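Local coordinates for uncharacterized protein TCIL3000_10_9440 (Trypanosoma congolense, PDB 5KMX) that is of uncertain function but may act as a sensor on the surface of the insect-stage parasite, this piece being its bilobed ectodomain, at residues Arg117-Asp120 / Glu121-Lys125; Leu180-Tyr184 / Asp185-Gly189; Asp207-Ile210 / Ala211-Leu215. All coordinates share one frame; numbering follows the deposited sequence.

Overall arrangement
From the N terminus, the chain first reaches interaction 1, one stretch of helix 116-128, which lies at the periphery of the ectodomain against strand 132-135 and the long strand 145-165. Interaction 2 follows in the loop between strands 169-172 and 189-191 and closes a tight turn near the centre of the chain. Interaction 3 comes last, as the first turns of helix 208-216. The three are in series, none nested or crossing. Interactions 2 and 3 touch, loop meeting helix through the side chains of L180, F209 and Q213. Interaction 1 stands apart, its centre about 28 Å from that of interaction 2 and about 35 Å from that of interaction 3.

Interaction 1. Residues Arg117-Asp120 / Glu121-Lys125; sequences RKHD and EFRNK
R117 and E121 meet one turn apart on helix 116-128, their side chains crossing at about a right angle. E121 can be followed outward from its CB, which sits 3.9 Å from R117 NH1. CG lies between the backbone N and the carbonyl carbon (chi1 65°), a setting that turns the chain back toward the preceding turn and brings CG to 3.3 Å from K118 O. The chain is extended beyond CG, and CD passes alongside K118 CA. At the tip, OE1 forms a salt bridge with R117 NH1 at 3.1 Å. The oxygen stands well out of the guanidinium plane and no N-H points at it, so the attraction is one of charge. R117 reaches it through a bend at chi2. OE1 also faces R117 O at 3.1 Å, acceptor to acceptor, which opposes the attraction. The other oxygen, OE2, has a long salt bridge of 3.7 Å to K125 NZ, which joins R117, E121 and K125 into a network along the helix.

Further along, backbone bonds run from R123 N to H119 O (2.9 Å) and from N124 N to D120 O. Another side of the helix turns to the protein: H119 and F122 pack on Y99, H119 NE2 is hydrogen-bonded to Y133 OH, and F122 touches C149 of the C126-C149 disulfide, whose first cysteine belongs to this helix. The two positive charges probably favour the ionised carboxylate and offset the nearby R117 carbonyl, but with one link lacking a directed N-H and the other long, the network is held by electrostatics more than geometry.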
ATOM      1  N   ARG A 117      29.989   5.144 -13.576  1.00107.06           N
ATOM      2  CA  ARG A 117      29.092   5.233 -14.725  1.00110.35           C
ATOM      3  C   ARG A 117      27.634   4.976 -14.341  1.00107.08           C
ATOM      4  O   ARG A 117      26.724   5.614 -14.871  1.00101.55           O
ATOM      5  CB  ARG A 117      29.529   4.244 -15.810  1.00112.89           C
ATOM      6  CG  ARG A 117      28.607   4.167 -17.023  1.00112.01           C
ATOM      7  CD  ARG A 117      28.610   5.457 -17.832  1.00113.28           C
ATOM      8  NE  ARG A 117      27.643   5.410 -18.929  1.00120.83           N
ATOM      9  CZ  ARG A 117      26.384   5.839 -18.852  1.00120.26           C
ATOM     10  NH1 ARG A 117      25.914   6.366 -17.727  1.00105.96           N
ATOM     11  NH2 ARG A 117      25.589   5.745 -19.910  1.00120.31           N
ATOM     12  N   LYS A 118      27.414   4.031 -13.433  1.00103.94           N
ATOM     13  CA  LYS A 118      26.063   3.700 -12.989  1.00 99.16           C
ATOM     14  C   LYS A 118      25.566   4.667 -11.917  1.00 95.83           C
ATOM     15  O   LYS A 118      24.376   4.693 -11.596  1.00 90.62           O
ATOM     16  CB  LYS A 118      26.011   2.267 -12.455  1.00 97.11           C
ATOM     17  CG  LYS A 118      26.072   1.196 -13.532  1.00103.30           C
ATOM     18  CD  LYS A 118      25.726  -0.174 -12.967  1.00108.04           C
ATOM     19  CE  LYS A 118      25.685  -1.236 -14.054  1.00116.35           C
ATOM     20  NZ  LYS A 118      27.013  -1.441 -14.694  1.00118.42           N
ATOM     21  N   HIS A 119      26.481   5.459 -11.368  1.00 90.19           N
ATOM     22  CA  HIS A 119      26.156   6.378 -10.285  1.00 83.68           C
ATOM     23  C   HIS A 119      25.529   7.673 -10.798  1.00 89.03           C
ATOM     24  O   HIS A 119      24.491   8.107 -10.298  1.00 91.63           O
ATOM     25  CB  HIS A 119      27.414   6.686  -9.468  1.00 85.18           C
ATOM     26  CG  HIS A 119      27.232   7.773  -8.453  1.00 79.78           C
ATOM     27  ND1 HIS A 119      28.266   8.586  -8.045  1.00 85.12           N
ATOM     28  CD2 HIS A 119      26.141   8.171  -7.757  1.00 83.59           C
ATOM     29  CE1 HIS A 119      27.817   9.447  -7.148  1.00 83.66           C
ATOM     30  NE2 HIS A 119      26.532   9.216  -6.956  1.00 85.38           N
ATOM     31  N   ASP A 120      26.154   8.290 -11.794  1.00 97.42           N
ATOM     32  CA  ASP A 120      25.693   9.589 -12.279  1.00 96.13           C
ATOM     33  C   ASP A 120      24.416   9.480 -13.111  1.00 93.13           C
ATOM     34  O   ASP A 120      23.702  10.468 -13.278  1.00 93.67           O
ATOM     35  CB  ASP A 120      26.786  10.292 -13.096  1.00 96.03           C
ATOM     36  CG  ASP A 120      27.564   9.342 -13.984  1.00101.53           C
ATOM     37  OD1 ASP A 120      27.051   8.242 -14.275  1.00104.08           O
ATOM     38  OD2 ASP A 120      28.690   9.698 -14.392  1.00106.00           O
ATOM     39  N   GLU A 121      24.121   8.292 -13.632  1.00 92.94           N
ATOM     40  CA  GLU A 121      22.861   8.090 -14.337  1.00 96.28           C
ATOM     41  C   GLU A 121      21.738   8.001 -13.307  1.00 89.54           C
ATOM     42  O   GLU A 121      20.678   8.601 -13.483  1.00 85.81           O
ATOM     43  CB  GLU A 121      22.906   6.839 -15.223  1.00101.37           C
ATOM     44  CG  GLU A 121      23.061   5.524 -14.481  1.00100.24           C
ATOM     45  CD  GLU A 121      23.203   4.342 -15.422  1.00 99.96           C
ATOM     46  OE1 GLU A 121      24.204   4.291 -16.167  1.00103.96           O
ATOM     47  OE2 GLU A 121      22.311   3.468 -15.422  1.00 99.38           O
ATOM     48  N   PHE A 122      21.988   7.264 -12.226  1.00 85.42           N
ATOM     49  CA  PHE A 122      21.080   7.236 -11.084  1.00 79.62           C
ATOM     50  C   PHE A 122      20.830   8.665 -10.621  1.00 79.35           C
ATOM     51  O   PHE A 122      19.706   9.037 -10.281  1.00 74.90           O
ATOM     52  CB  PHE A 122      21.665   6.395  -9.941  1.00 74.45           C
ATOM     53  CG  PHE A 122      20.823   6.385  -8.691  1.00 70.54           C
ATOM     54  CD1 PHE A 122      20.864   7.446  -7.798  1.00 73.08           C
ATOM     55  CD2 PHE A 122      20.006   5.305  -8.398  1.00 68.55           C
ATOM     56  CE1 PHE A 122      20.092   7.438  -6.651  1.00 67.62           C
ATOM     57  CE2 PHE A 122      19.238   5.290  -7.249  1.00 62.39           C
ATOM     58  CZ  PHE A 122      19.282   6.358  -6.374  1.00 58.59           C
ATOM     59  N   ARG A 123      21.896   9.459 -10.620  1.00 79.42           N
ATOM     60  CA  ARG A 123      21.817  10.869 -10.266  1.00 80.61           C
ATOM     61  C   ARG A 123      20.932  11.609 -11.259  1.00 84.52           C
ATOM     62  O   ARG A 123      20.073  12.402 -10.876  1.00 78.44           O
ATOM     63  CB  ARG A 123      23.211  11.493 -10.245  1.00 85.61           C
ATOM     64  CG  ARG A 123      23.320  12.757  -9.418  1.00 85.73           C
ATOM     65  CD  ARG A 123      24.608  13.504  -9.734  1.00 92.88           C
ATOM     66  NE  ARG A 123      25.012  14.395  -8.644  1.00 98.27           N
ATOM     67  CZ  ARG A 123      26.213  14.405  -8.067  1.00 90.55           C
ATOM     68  NH1 ARG A 123      26.458  15.261  -7.085  1.00 81.57           N
ATOM     69  NH2 ARG A 123      27.176  13.574  -8.456  1.00 85.26           N
ATOM     70  N   ASN A 124      21.147  11.329 -12.541  1.00 89.42           N
ATOM     71  CA  ASN A 124      20.418  11.998 -13.609  1.00 91.12           C
ATOM     72  C   ASN A 124      18.942  11.601 -13.620  1.00 82.16           C
ATOM     73  O   ASN A 124      18.075  12.455 -13.788  1.00 70.65           O
ATOM     74  CB  ASN A 124      21.054  11.689 -14.971  1.00 96.14           C
ATOM     75  CG  ASN A 124      22.383  12.403 -15.184  1.00110.23           C
ATOM     76  OD1 ASN A 124      22.544  13.571 -14.826  1.00118.36           O
ATOM     77  ND2 ASN A 124      23.341  11.697 -15.780  1.00112.68           N
ATOM     78  N   LYS A 125      18.658  10.310 -13.444  1.00 85.70           N
ATOM     79  CA  LYS A 125      17.274   9.836 -13.364  1.00 78.39           C
ATOM     80  C   LYS A 125      16.510  10.581 -12.278  1.00 74.29           C
ATOM     81  O   LYS A 125      15.387  11.030 -12.497  1.00 78.35           O
ATOM     82  CB  LYS A 125      17.212   8.326 -13.087  1.00 82.79           C
ATOM     83  CG  LYS A 125      17.125   7.458 -14.332  1.00 92.63           C
ATOM     84  CD  LYS A 125      18.492   7.230 -14.942  1.00 97.71           C
ATOM     85  CE  LYS A 125      18.416   6.318 -16.154  1.00101.77           C
ATOM     86  NZ  LYS A 125      19.768   5.904 -16.618  1.00104.10           N
TER

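Interaction 2. Residues Leu180-Tyr184 / Asp185-Gly189; sequences LYPFY and DISQG
S187 and Y184 hold together the type I beta turn Y184-S187 with two bonds running in opposite senses. S187 OG accepts from Y184 N at 2.9 Å (N-H...O 143°), while S187 N closes the turn with a weak bond of 3.2 Å back to Y184 O. The hydroxyl can do this because OG lies anti to its own carbonyl carbon (chi1 -55°), which swings it over the preceding segment. There it also meets P182 CD at 3.4 Å and Y184 CB at 3.3 Å, so one buried oxygen is wrapped by proline, tyrosine and backbone. Alongside, the CB and CD1 of L180 pack on S187 O.

S187 is the centre of an inverse gamma turn, closed by Q188 N bonding to I186 O, and it ends the excursion after strand 169-172, just before G189 opens strand 189-191 and pairs by backbone bonds with A156 and T157 of strand 145-165. The cis peptide before P182 sits in the turn L180-F183, across which F183 N makes a weak bond to L180 O.

Farther out, Q188 folds back at chi2 and its NE2 donates to D185 O at 2.8 Å; the oxygen lies close to the amide plane, whereas the donor stands above the carbonyl plane. The OE1 of that amide takes a bond from Y159 N. S178 OG bonds both S187 O and L180 N, and the L180 side chain continues onto helix 208-216.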
ATOM      1  N   LEU A 180      -0.515  -2.705   3.097  1.00 49.67           N
ATOM      2  CA  LEU A 180       0.875  -2.875   2.685  1.00 52.48           C
ATOM      3  C   LEU A 180       1.830  -2.669   3.856  1.00 50.13           C
ATOM      4  O   LEU A 180       1.664  -1.740   4.644  1.00 58.46           O
ATOM      5  CB  LEU A 180       1.225  -1.891   1.564  1.00 45.93           C
ATOM      6  CG  LEU A 180       0.359  -1.910   0.304  1.00 49.61           C
ATOM      7  CD1 LEU A 180       0.762  -0.764  -0.612  1.00 43.27           C
ATOM      8  CD2 LEU A 180       0.477  -3.245  -0.419  1.00 53.73           C
ATOM      9  N   TYR A 181       2.821  -3.549   3.969  1.00 51.13           N
ATOM     10  CA  TYR A 181       3.924  -3.354   4.904  1.00 56.03           C
ATOM     11  C   TYR A 181       4.571  -2.011   4.594  1.00 50.82           C
ATOM     12  O   TYR A 181       4.704  -1.658   3.428  1.00 50.42           O
ATOM     13  CB  TYR A 181       4.944  -4.492   4.780  1.00 57.44           C
ATOM     14  CG  TYR A 181       6.157  -4.359   5.679  1.00 58.06           C
ATOM     15  CD1 TYR A 181       7.221  -3.537   5.330  1.00 65.32           C
ATOM     16  CD2 TYR A 181       6.242  -5.067   6.871  1.00 59.63           C
ATOM     17  CE1 TYR A 181       8.330  -3.416   6.146  1.00 68.94           C
ATOM     18  CE2 TYR A 181       7.348  -4.953   7.693  1.00 70.44           C
ATOM     19  CZ  TYR A 181       8.390  -4.127   7.326  1.00 71.03           C
ATOM     20  OH  TYR A 181       9.492  -4.010   8.141  1.00 66.50           O
ATOM     21  N   PRO A 182       4.988  -1.253   5.623  1.00 50.58           N
ATOM     22  CA  PRO A 182       4.948  -1.476   7.074  1.00 51.49           C
ATOM     23  C   PRO A 182       3.622  -1.090   7.741  1.00 58.00           C
ATOM     24  O   PRO A 182       3.573  -0.939   8.962  1.00 57.29           O
ATOM     25  CB  PRO A 182       6.084  -0.586   7.580  1.00 59.61           C
ATOM     26  CG  PRO A 182       6.101   0.546   6.624  1.00 58.66           C
ATOM     27  CD  PRO A 182       5.748  -0.037   5.285  1.00 55.29           C
ATOM     28  N   PHE A 183       2.573  -0.919   6.939  1.00 54.75           N
ATOM     29  CA  PHE A 183       1.211  -0.737   7.445  1.00 53.76           C
ATOM     30  C   PHE A 183       0.996   0.600   8.155  1.00 54.52           C
ATOM     31  O   PHE A 183       0.207   0.684   9.096  1.00 56.88           O
ATOM     32  CB  PHE A 183       0.839  -1.884   8.393  1.00 51.37           C
ATOM     33  CG  PHE A 183       1.167  -3.247   7.852  1.00 46.14           C
ATOM     34  CD1 PHE A 183       0.509  -3.736   6.737  1.00 48.12           C
ATOM     35  CD2 PHE A 183       2.131  -4.037   8.455  1.00 53.21           C
ATOM     36  CE1 PHE A 183       0.805  -4.983   6.233  1.00 47.82           C
ATOM     37  CE2 PHE A 183       2.431  -5.291   7.954  1.00 50.81           C
ATOM     38  CZ  PHE A 183       1.765  -5.763   6.841  1.00 53.16           C
ATOM     39  N   TYR A 184       1.694   1.640   7.710  1.00 56.43           N
ATOM     40  CA  TYR A 184       1.428   2.992   8.195  1.00 50.94           C
ATOM     41  C   TYR A 184       0.313   3.648   7.375  1.00 51.89           C
ATOM     42  O   TYR A 184      -0.163   3.073   6.395  1.00 57.99           O
ATOM     43  CB  TYR A 184       2.695   3.853   8.136  1.00 60.62           C
ATOM     44  CG  TYR A 184       3.873   3.299   8.920  1.00 63.72           C
ATOM     45  CD1 TYR A 184       3.697   2.693  10.160  1.00 62.22           C
ATOM     46  CD2 TYR A 184       5.164   3.387   8.415  1.00 60.90           C
ATOM     47  CE1 TYR A 184       4.780   2.190  10.873  1.00 67.23           C
ATOM     48  CE2 TYR A 184       6.245   2.887   9.117  1.00 61.54           C
ATOM     49  CZ  TYR A 184       6.049   2.291  10.343  1.00 60.76           C
ATOM     50  OH  TYR A 184       7.131   1.797  11.036  1.00 73.14           O
ATOM     51  N   ASP A 185      -0.104   4.844   7.787  1.00 55.96           N
ATOM     52  CA  ASP A 185      -1.126   5.603   7.066  1.00 57.84           C
ATOM     53  C   ASP A 185      -0.688   5.876   5.625  1.00 61.60           C
ATOM     54  O   ASP A 185      -1.500   5.815   4.699  1.00 53.54           O
ATOM     55  CB  ASP A 185      -1.429   6.932   7.784  1.00 60.04           C
ATOM     56  CG  ASP A 185      -2.442   6.783   8.910  1.00 72.78           C
ATOM     57  OD1 ASP A 185      -3.350   5.933   8.802  1.00 72.76           O
ATOM     58  OD2 ASP A 185      -2.341   7.535   9.902  1.00 78.01           O
ATOM     59  N   ILE A 186       0.602   6.152   5.439  1.00 52.51           N
ATOM     60  CA  ILE A 186       1.133   6.539   4.133  1.00 53.03           C
ATOM     61  C   ILE A 186       1.692   5.348   3.350  1.00 55.96           C
ATOM     62  O   ILE A 186       2.180   5.511   2.231  1.00 52.53           O
ATOM     63  CB  ILE A 186       2.244   7.601   4.275  1.00 50.07           C
ATOM     64  CG1 ILE A 186       3.348   7.104   5.212  1.00 53.76           C
ATOM     65  CG2 ILE A 186       1.665   8.898   4.808  1.00 45.79           C
ATOM     66  CD1 ILE A 186       4.646   7.863   5.081  1.00 54.46           C
ATOM     67  N   SER A 187       1.621   4.155   3.935  1.00 50.14           N
ATOM     68  CA  SER A 187       2.078   2.947   3.254  1.00 53.73           C
ATOM     69  C   SER A 187       1.078   2.557   2.167  1.00 52.13           C
ATOM     70  O   SER A 187       0.405   1.531   2.274  1.00 47.38           O
ATOM     71  CB  SER A 187       2.263   1.798   4.251  1.00 53.35           C
ATOM     72  OG  SER A 187       3.143   2.169   5.299  1.00 52.94           O
ATOM     73  N   GLN A 188       0.985   3.382   1.125  1.00 55.06           N
ATOM     74  CA  GLN A 188      -0.006   3.185   0.069  1.00 54.55           C
ATOM     75  C   GLN A 188       0.651   3.117  -1.307  1.00 51.44           C
ATOM     76  O   GLN A 188       1.862   3.295  -1.439  1.00 56.14           O
ATOM     77  CB  GLN A 188      -1.044   4.313   0.101  1.00 51.47           C
ATOM     78  CG  GLN A 188      -1.593   4.626   1.494  1.00 52.30           C
ATOM     79  CD  GLN A 188      -2.365   3.469   2.103  1.00 52.87           C
ATOM     80  OE1 GLN A 188      -2.678   2.491   1.425  1.00 52.19           O
ATOM     81  NE2 GLN A 188      -2.680   3.579   3.390  1.00 54.19           N
ATOM     82  N   GLY A 189      -0.159   2.849  -2.329  1.00 48.82           N
ATOM     83  CA  GLY A 189       0.328   2.785  -3.693  1.00 48.19           C
ATOM     84  C   GLY A 189       0.498   4.175  -4.271  1.00 46.15           C
ATOM     85  O   GLY A 189      -0.477   4.806  -4.680  1.00 52.25           O
TER

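Interaction 3. Residues Asp207-Ile210 / Ala211-Leu215; sequences DPFI and AFQQL
D207 O takes two backbone N-H groups at the start of helix 208-216: A211 N bonds to it at 3.1 Å, nearly straight (166°) and in the carbonyl plane, and I210 N adds a weak bond, also of 3.1 Å. The D207 side chain is the N-cap, OD1 accepting from F209 N at 2.8 Å on its anti side and hydrogen-bonding with T55 OG1 as well. OD2 is bonded in turn to V56 N, so the capping carboxylate also fastens the helix start to strand 53-63. The regular pattern then continues, F212 N donating to P208 O and Q213 N to F209 O.

One turn on, F209 and Q213 lie side by side and point the same way. Q213 CG sits over one face of the phenyl ring, 4.3 Å from its centroid, in a CH-pi contact displaced toward the rim. Beyond it the chain bends at chi2 (-81°), and this carries the amide alongside the ring, NE2 coming within 3.8 Å of F209 CZ with ring and amide planes 52° apart. Q213 OE1 accepts from Y181 N, at 2.9 Å, in the loop before strand 189-191. The F209 ring also meets Y203, while A211 packs on F14 and A17 of helix 11-20.

The buried glutamine is thus apolar along its stem and polar at its tip, joining helix to loop, and the D207 carboxylate, set at the helix N terminus where the backbone N-H groups of F209 and V56 point at it, would probably be stabilised in its ionised form.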
ATOM      1  N   ASP A 207      -6.865 -11.171   6.168  1.00 56.29           N
ATOM      2  CA  ASP A 207      -6.686 -11.420   4.742  1.00 61.08           C
ATOM      3  C   ASP A 207      -5.261 -11.893   4.464  1.00 55.20           C
ATOM      4  O   ASP A 207      -4.309 -11.335   5.009  1.00 55.17           O
ATOM      5  CB  ASP A 207      -6.986 -10.161   3.928  1.00 52.72           C
ATOM      6  CG  ASP A 207      -7.112 -10.445   2.441  1.00 53.17           C
ATOM      7  OD1 ASP A 207      -6.070 -10.554   1.765  1.00 60.10           O
ATOM      8  OD2 ASP A 207      -8.254 -10.561   1.949  1.00 57.84           O
ATOM      9  N   PRO A 208      -5.109 -12.928   3.619  1.00 53.07           N
ATOM     10  CA  PRO A 208      -3.762 -13.439   3.337  1.00 59.32           C
ATOM     11  C   PRO A 208      -2.844 -12.407   2.687  1.00 59.17           C
ATOM     12  O   PRO A 208      -1.630 -12.513   2.841  1.00 53.93           O
ATOM     13  CB  PRO A 208      -4.016 -14.618   2.385  1.00 57.69           C
ATOM     14  CG  PRO A 208      -5.399 -14.446   1.886  1.00 63.66           C
ATOM     15  CD  PRO A 208      -6.151 -13.727   2.952  1.00 55.11           C
ATOM     16  N   PHE A 209      -3.410 -11.429   1.982  1.00 55.99           N
ATOM     17  CA  PHE A 209      -2.607 -10.373   1.372  1.00 50.21           C
ATOM     18  C   PHE A 209      -1.835  -9.603   2.439  1.00 60.20           C
ATOM     19  O   PHE A 209      -0.656  -9.298   2.262  1.00 57.89           O
ATOM     20  CB  PHE A 209      -3.489  -9.417   0.566  1.00 51.51           C
ATOM     21  CG  PHE A 209      -2.745  -8.246  -0.016  1.00 51.77           C
ATOM     22  CD1 PHE A 209      -1.961  -8.396  -1.149  1.00 65.27           C
ATOM     23  CD2 PHE A 209      -2.837  -6.994   0.567  1.00 57.45           C
ATOM     24  CE1 PHE A 209      -1.280  -7.318  -1.684  1.00 62.55           C
ATOM     25  CE2 PHE A 209      -2.160  -5.914   0.036  1.00 56.33           C
ATOM     26  CZ  PHE A 209      -1.380  -6.075  -1.090  1.00 60.63           C
ATOM     27  N   ILE A 210      -2.505  -9.298   3.546  1.00 60.36           N
ATOM     28  CA  ILE A 210      -1.867  -8.604   4.656  1.00 61.48           C
ATOM     29  C   ILE A 210      -0.884  -9.531   5.364  1.00 51.78           C
ATOM     30  O   ILE A 210       0.210  -9.113   5.743  1.00 54.23           O
ATOM     31  CB  ILE A 210      -2.908  -8.080   5.667  1.00 49.67           C
ATOM     32  CG1 ILE A 210      -3.841  -7.075   4.983  1.00 50.41           C
ATOM     33  CG2 ILE A 210      -2.213  -7.442   6.870  1.00 47.03           C
ATOM     34  CD1 ILE A 210      -4.926  -6.520   5.883  1.00 50.33           C
ATOM     35  N   ALA A 211      -1.286 -10.785   5.551  1.00 53.41           N
ATOM     36  CA  ALA A 211      -0.426 -11.780   6.181  1.00 58.50           C
ATOM     37  C   ALA A 211       0.817 -11.997   5.330  1.00 60.05           C
ATOM     38  O   ALA A 211       1.924 -12.131   5.853  1.00 63.84           O
ATOM     39  CB  ALA A 211      -1.172 -13.087   6.378  1.00 56.35           C
ATOM     40  N   PHE A 212       0.622 -12.038   4.017  1.00 60.16           N
ATOM     41  CA  PHE A 212       1.732 -12.121   3.079  1.00 68.36           C
ATOM     42  C   PHE A 212       2.645 -10.924   3.309  1.00 63.90           C
ATOM     43  O   PHE A 212       3.817 -11.085   3.621  1.00 68.16           O
ATOM     44  CB  PHE A 212       1.220 -12.156   1.633  1.00 64.25           C
ATOM     45  CG  PHE A 212       2.272 -12.500   0.605  1.00 66.38           C
ATOM     46  CD1 PHE A 212       3.537 -12.930   0.976  1.00 70.17           C
ATOM     47  CD2 PHE A 212       1.984 -12.389  -0.746  1.00 69.14           C
ATOM     48  CE1 PHE A 212       4.487 -13.243   0.020  1.00 72.21           C
ATOM     49  CE2 PHE A 212       2.931 -12.699  -1.704  1.00 74.72           C
ATOM     50  CZ  PHE A 212       4.182 -13.126  -1.321  1.00 71.38           C
ATOM     51  N   GLN A 213       2.078  -9.727   3.190  1.00 62.39           N
ATOM     52  CA  GLN A 213       2.814  -8.479   3.379  1.00 63.18           C
ATOM     53  C   GLN A 213       3.598  -8.434   4.691  1.00 65.92           C
ATOM     54  O   GLN A 213       4.761  -8.032   4.711  1.00 66.89           O
ATOM     55  CB  GLN A 213       1.843  -7.297   3.330  1.00 67.30           C
ATOM     56  CG  GLN A 213       1.393  -6.923   1.925  1.00 59.36           C
ATOM     57  CD  GLN A 213       2.405  -6.067   1.185  1.00 54.81           C
ATOM     58  OE1 GLN A 213       3.270  -5.436   1.791  1.00 54.09           O
ATOM     59  NE2 GLN A 213       2.297  -6.039  -0.137  1.00 56.16           N
ATOM     60  N   GLN A 214       2.958  -8.844   5.781  1.00 66.59           N
ATOM     61  CA  GLN A 214       3.573  -8.776   7.104  1.00 67.77           C
ATOM     62  C   GLN A 214       4.750  -9.735   7.235  1.00 71.22           C
ATOM     63  O   GLN A 214       5.887  -9.316   7.451  1.00 74.42           O
ATOM     64  CB  GLN A 214       2.540  -9.086   8.190  1.00 60.93           C
ATOM     65  CG  GLN A 214       3.089  -9.002   9.610  1.00 60.90           C
ATOM     66  CD  GLN A 214       2.047  -9.330  10.661  1.00 78.30           C
ATOM     67  OE1 GLN A 214       1.569  -8.448  11.374  1.00 87.08           O
ATOM     68  NE2 GLN A 214       1.692 -10.605  10.766  1.00 79.27           N
ATOM     69  N   LEU A 215       4.460 -11.025   7.111  1.00 70.77           N
ATOM     70  CA  LEU A 215       5.452 -12.074   7.316  1.00 71.92           C
ATOM     71  C   LEU A 215       6.631 -11.955   6.358  1.00 69.52           C
ATOM     72  O   LEU A 215       7.725 -12.444   6.640  1.00 66.43           O
ATOM     73  CB  LEU A 215       4.796 -13.445   7.149  1.00 70.11           C
ATOM     74  CG  LEU A 215       3.607 -13.723   8.067  1.00 73.88           C
ATOM     75  CD1 LEU A 215       2.860 -14.957   7.599  1.00 74.18           C
ATOM     76  CD2 LEU A 215       4.072 -13.885   9.505  1.00 74.25           C
TER